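Local coordinates for protein shikimate kinase (Bacteroides thetaiotaomicron, PDB 3VAA) that probably phosphorylates the 3-hydroxyl group of shikimate with ATP, a magnesium-dependent step on the route to chorismate and the aromatic amino acids, at residues 25-31 and 95-101. Sequence-based numbering, arbitrary orientation.
Sequences MVRIFLT and ENVVIST
The Arg27 guanidinium meets Glu95 obliquely, NH2 lying 3.8 Å from Glu95 CG, while Met25 CE, from the loop just before the same strand, sits over one face, offset toward the rim. Hydrogen bonds from Arg27 NE to Phe94 O and from Arg27 NH1 to Thr118 O fix the plane's rotation. The Phe29 ring likewise takes Ile99 at a slant: the two side chains run alongside each other in the same direction, with Phe29 CE1 3.8 Å from Ile99 CD1. At the amide of Asn96, OD1 accepts a nearly straight bond from Val26 N (2.9 Å), the donor tilted 32° from the carbonyl plane; chi1 of -65° brings this amide back toward Val26, just ahead of strand 27-31. Strands 27-31 and 97-100 are adjacent parallel members of the 2-3-1-4-5 sheet of the shikimate kinase P-loop fold. Ile28 bonds through N to Val97 O and through O to Ile99 N, and Ile99 O in turn receives Leu30 N (2.8 Å). On the face covered by helix 38-49, Leu30 CD1 packs on Val98 CG1 at 3.9 Å. Thr101 closes the ladder with two donors on Leu30 O, its N at 3.1 Å and its OG1 at 2.8 Å, while its own carbonyl accepts from Lys38 NZ of the P-loop, which probably binds ATP.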
ATOM      1  N   MET A  25       0.717 -13.766  17.589  1.00 50.21           N
ATOM      2  CA  MET A  25      -0.040 -12.594  17.132  1.00 47.42           C
ATOM      3  C   MET A  25       0.469 -12.144  15.764  1.00 43.77           C
ATOM      4  O   MET A  25       1.671 -12.093  15.541  1.00 44.74           O
ATOM      5  CB  MET A  25       0.092 -11.468  18.164  1.00 46.88           C
ATOM      6  CG  MET A  25      -0.750 -10.222  17.902  1.00 45.95           C
ATOM      7  SD  MET A  25      -0.054  -9.058  16.711  1.00 39.43           S
ATOM      8  CE  MET A  25       1.357  -8.420  17.620  1.00 39.64           C
ATOM      9  N   VAL A  26      -0.452 -11.835  14.852  1.00 41.40           N
ATOM     10  CA  VAL A  26      -0.101 -11.390  13.506  1.00 38.11           C
ATOM     11  C   VAL A  26      -0.374  -9.898  13.281  1.00 34.70           C
ATOM     12  O   VAL A  26      -1.460  -9.420  13.572  1.00 34.46           O
ATOM     13  CB  VAL A  26      -0.922 -12.151  12.451  1.00 38.19           C
ATOM     14  CG1 VAL A  26      -0.640 -11.598  11.053  1.00 37.67           C
ATOM     15  CG2 VAL A  26      -0.626 -13.639  12.516  1.00 41.91           C
ATOM     16  N   ARG A  27       0.621  -9.174  12.775  1.00 31.53           N
ATOM     17  CA  ARG A  27       0.461  -7.755  12.408  1.00 29.48           C
ATOM     18  C   ARG A  27       1.330  -7.497  11.176  1.00 28.16           C
ATOM     19  O   ARG A  27       2.571  -7.453  11.256  1.00 27.55           O
ATOM     20  CB  ARG A  27       0.814  -6.794  13.543  1.00 29.91           C
ATOM     21  CG  ARG A  27       0.595  -5.296  13.201  1.00 27.04           C
ATOM     22  CD  ARG A  27       1.125  -4.433  14.313  1.00 27.50           C
ATOM     23  NE  ARG A  27       0.373  -4.635  15.531  1.00 31.30           N
ATOM     24  CZ  ARG A  27       0.880  -4.719  16.758  1.00 29.63           C
ATOM     25  NH1 ARG A  27       2.188  -4.676  16.993  1.00 31.90           N
ATOM     26  NH2 ARG A  27       0.052  -4.875  17.773  1.00 33.32           N
ATOM     27  N   ILE A  28       0.666  -7.355  10.030  1.00 27.54           N
ATOM     28  CA  ILE A  28       1.338  -7.151   8.752  1.00 26.08           C
ATOM     29  C   ILE A  28       1.037  -5.780   8.164  1.00 23.85           C
ATOM     30  O   ILE A  28      -0.109  -5.320   8.203  1.00 25.80           O
ATOM     31  CB  ILE A  28       0.830  -8.213   7.692  1.00 27.29           C
ATOM     32  CG1 ILE A  28       0.876  -9.636   8.246  1.00 32.67           C
ATOM     33  CG2 ILE A  28       1.618  -8.092   6.375  1.00 29.41           C
ATOM     34  CD1 ILE A  28       2.214 -10.093   8.639  1.00 37.23           C
ATOM     35  N   PHE A  29       2.064  -5.108   7.642  1.00 23.04           N
ATOM     36  CA  PHE A  29       1.875  -3.818   6.960  1.00 20.97           C
ATOM     37  C   PHE A  29       2.239  -4.024   5.486  1.00 21.52           C
ATOM     38  O   PHE A  29       3.294  -4.547   5.191  1.00 22.71           O
ATOM     39  CB  PHE A  29       2.791  -2.734   7.505  1.00 20.23           C
ATOM     40  CG  PHE A  29       2.515  -2.337   8.910  1.00 20.13           C
ATOM     41  CD1 PHE A  29       1.500  -1.457   9.200  1.00 19.93           C
ATOM     42  CD2 PHE A  29       3.322  -2.805   9.953  1.00 22.41           C
ATOM     43  CE1 PHE A  29       1.263  -1.068  10.489  1.00 22.90           C
ATOM     44  CE2 PHE A  29       3.088  -2.420  11.258  1.00 20.13           C
ATOM     45  CZ  PHE A  29       2.055  -1.572  11.531  1.00 21.69           C
ATOM     46  N   LEU A  30       1.364  -3.595   4.581  1.00 21.54           N
ATOM     47  CA  LEU A  30       1.647  -3.674   3.153  1.00 21.79           C
ATOM     48  C   LEU A  30       1.900  -2.265   2.646  1.00 20.50           C
ATOM     49  O   LEU A  30       1.149  -1.316   2.956  1.00 21.97           O
ATOM     50  CB  LEU A  30       0.496  -4.332   2.382  1.00 23.39           C
ATOM     51  CG  LEU A  30       0.066  -5.713   2.888  1.00 25.50           C
ATOM     52  CD1 LEU A  30      -1.154  -6.230   2.109  1.00 28.82           C
ATOM     53  CD2 LEU A  30       1.189  -6.731   2.853  1.00 25.18           C
ATOM     54  N   THR A  31       2.973  -2.133   1.869  1.00 19.81           N
ATOM     55  CA  THR A  31       3.399  -0.873   1.322  1.00 20.26           C
ATOM     56  C   THR A  31       3.662  -1.030  -0.178  1.00 20.38           C
ATOM     57  O   THR A  31       3.908  -2.141  -0.676  1.00 21.06           O
ATOM     58  CB  THR A  31       4.692  -0.362   1.999  1.00 22.00           C
ATOM     59  OG1 THR A  31       5.780  -1.234   1.689  1.00 24.32           O
ATOM     60  CG2 THR A  31       4.526  -0.250   3.555  1.00 24.31           C
ATOM     61  N   GLU A  95      -4.083  -5.996  17.016  1.00 34.24           N
ATOM     62  CA  GLU A  95      -3.463  -7.322  16.958  1.00 35.63           C
ATOM     63  C   GLU A  95      -4.256  -8.220  16.011  1.00 36.56           C
ATOM     64  O   GLU A  95      -5.490  -8.128  15.957  1.00 36.95           O
ATOM     65  CB  GLU A  95      -3.403  -7.938  18.370  1.00 38.42           C
ATOM     66  CG  GLU A  95      -2.533  -7.151  19.336  1.00 39.67           C
ATOM     67  CD  GLU A  95      -2.410  -7.805  20.713  1.00 47.68           C
ATOM     68  OE1 GLU A  95      -3.215  -8.705  21.038  1.00 52.09           O
ATOM     69  OE2 GLU A  95      -1.507  -7.398  21.475  1.00 51.36           O
ATOM     70  N   ASN A  96      -3.545  -9.085  15.273  1.00 36.27           N
ATOM     71  CA  ASN A  96      -4.155 -10.025  14.316  1.00 37.06           C
ATOM     72  C   ASN A  96      -4.876  -9.268  13.227  1.00 35.71           C
ATOM     73  O   ASN A  96      -6.103  -9.259  13.153  1.00 35.78           O
ATOM     74  CB  ASN A  96      -5.065 -11.006  15.035  1.00 40.28           C
ATOM     75  CG  ASN A  96      -4.304 -11.884  15.966  1.00 42.32           C
ATOM     76  OD1 ASN A  96      -3.245 -12.388  15.611  1.00 42.60           O
ATOM     77  ND2 ASN A  96      -4.822 -12.070  17.177  1.00 47.67           N
ATOM     78  N   VAL A  97      -4.077  -8.639  12.370  1.00 32.98           N
ATOM     79  CA  VAL A  97      -4.600  -7.788  11.332  1.00 31.46           C
ATOM     80  C   VAL A  97      -3.602  -7.639  10.190  1.00 30.43           C
ATOM     81  O   VAL A  97      -2.397  -7.812  10.374  1.00 28.67           O
ATOM     82  CB  VAL A  97      -4.921  -6.378  11.940  1.00 31.70           C
ATOM     83  CG1 VAL A  97      -3.646  -5.689  12.465  1.00 30.55           C
ATOM     84  CG2 VAL A  97      -5.593  -5.503  10.950  1.00 33.32           C
ATOM     85  N   VAL A  98      -4.130  -7.369   9.003  1.00 28.94           N
ATOM     86  CA  VAL A  98      -3.326  -7.033   7.838  1.00 26.53           C
ATOM     87  C   VAL A  98      -3.710  -5.602   7.529  1.00 25.80           C
ATOM     88  O   VAL A  98      -4.901  -5.293   7.395  1.00 25.76           O
ATOM     89  CB  VAL A  98      -3.624  -7.919   6.610  1.00 27.23           C
ATOM     90  CG1 VAL A  98      -2.831  -7.395   5.399  1.00 23.79           C
ATOM     91  CG2 VAL A  98      -3.277  -9.358   6.926  1.00 29.16           C
ATOM     92  N   ILE A  99      -2.704  -4.739   7.426  1.00 24.47           N
ATOM     93  CA  ILE A  99      -2.890  -3.316   7.235  1.00 23.85           C
ATOM     94  C   ILE A  99      -2.259  -2.810   5.947  1.00 23.43           C
ATOM     95  O   ILE A  99      -1.077  -2.966   5.728  1.00 23.34           O
ATOM     96  CB  ILE A  99      -2.264  -2.515   8.403  1.00 22.76           C
ATOM     97  CG1 ILE A  99      -2.905  -2.931   9.727  1.00 25.88           C
ATOM     98  CG2 ILE A  99      -2.412  -1.005   8.127  1.00 23.66           C
ATOM     99  CD1 ILE A  99      -2.194  -2.468  10.980  1.00 24.31           C
ATOM    100  N   SER A 100      -3.070  -2.212   5.093  1.00 23.67           N
ATOM    101  CA  SER A 100      -2.583  -1.606   3.867  1.00 22.90           C
ATOM    102  C   SER A 100      -2.387  -0.099   4.101  1.00 23.46           C
ATOM    103  O   SER A 100      -3.194   0.549   4.782  1.00 24.77           O
ATOM    104  CB  SER A 100      -3.555  -1.827   2.733  1.00 26.13           C
ATOM    105  OG  SER A 100      -3.090  -1.143   1.596  1.00 29.98           O
ATOM    106  N   THR A 101      -1.305   0.443   3.561  1.00 23.31           N
ATOM    107  CA  THR A 101      -0.981   1.851   3.728  1.00 23.07           C
ATOM    108  C   THR A 101      -1.040   2.575   2.375  1.00 24.91           C
ATOM    109  O   THR A 101      -0.903   1.957   1.329  1.00 26.15           O
ATOM    110  CB  THR A 101       0.422   2.033   4.381  1.00 24.14           C
ATOM    111  OG1 THR A 101       1.419   1.453   3.537  1.00 26.41           O
ATOM    112  CG2 THR A 101       0.466   1.354   5.724  1.00 24.57           C
TER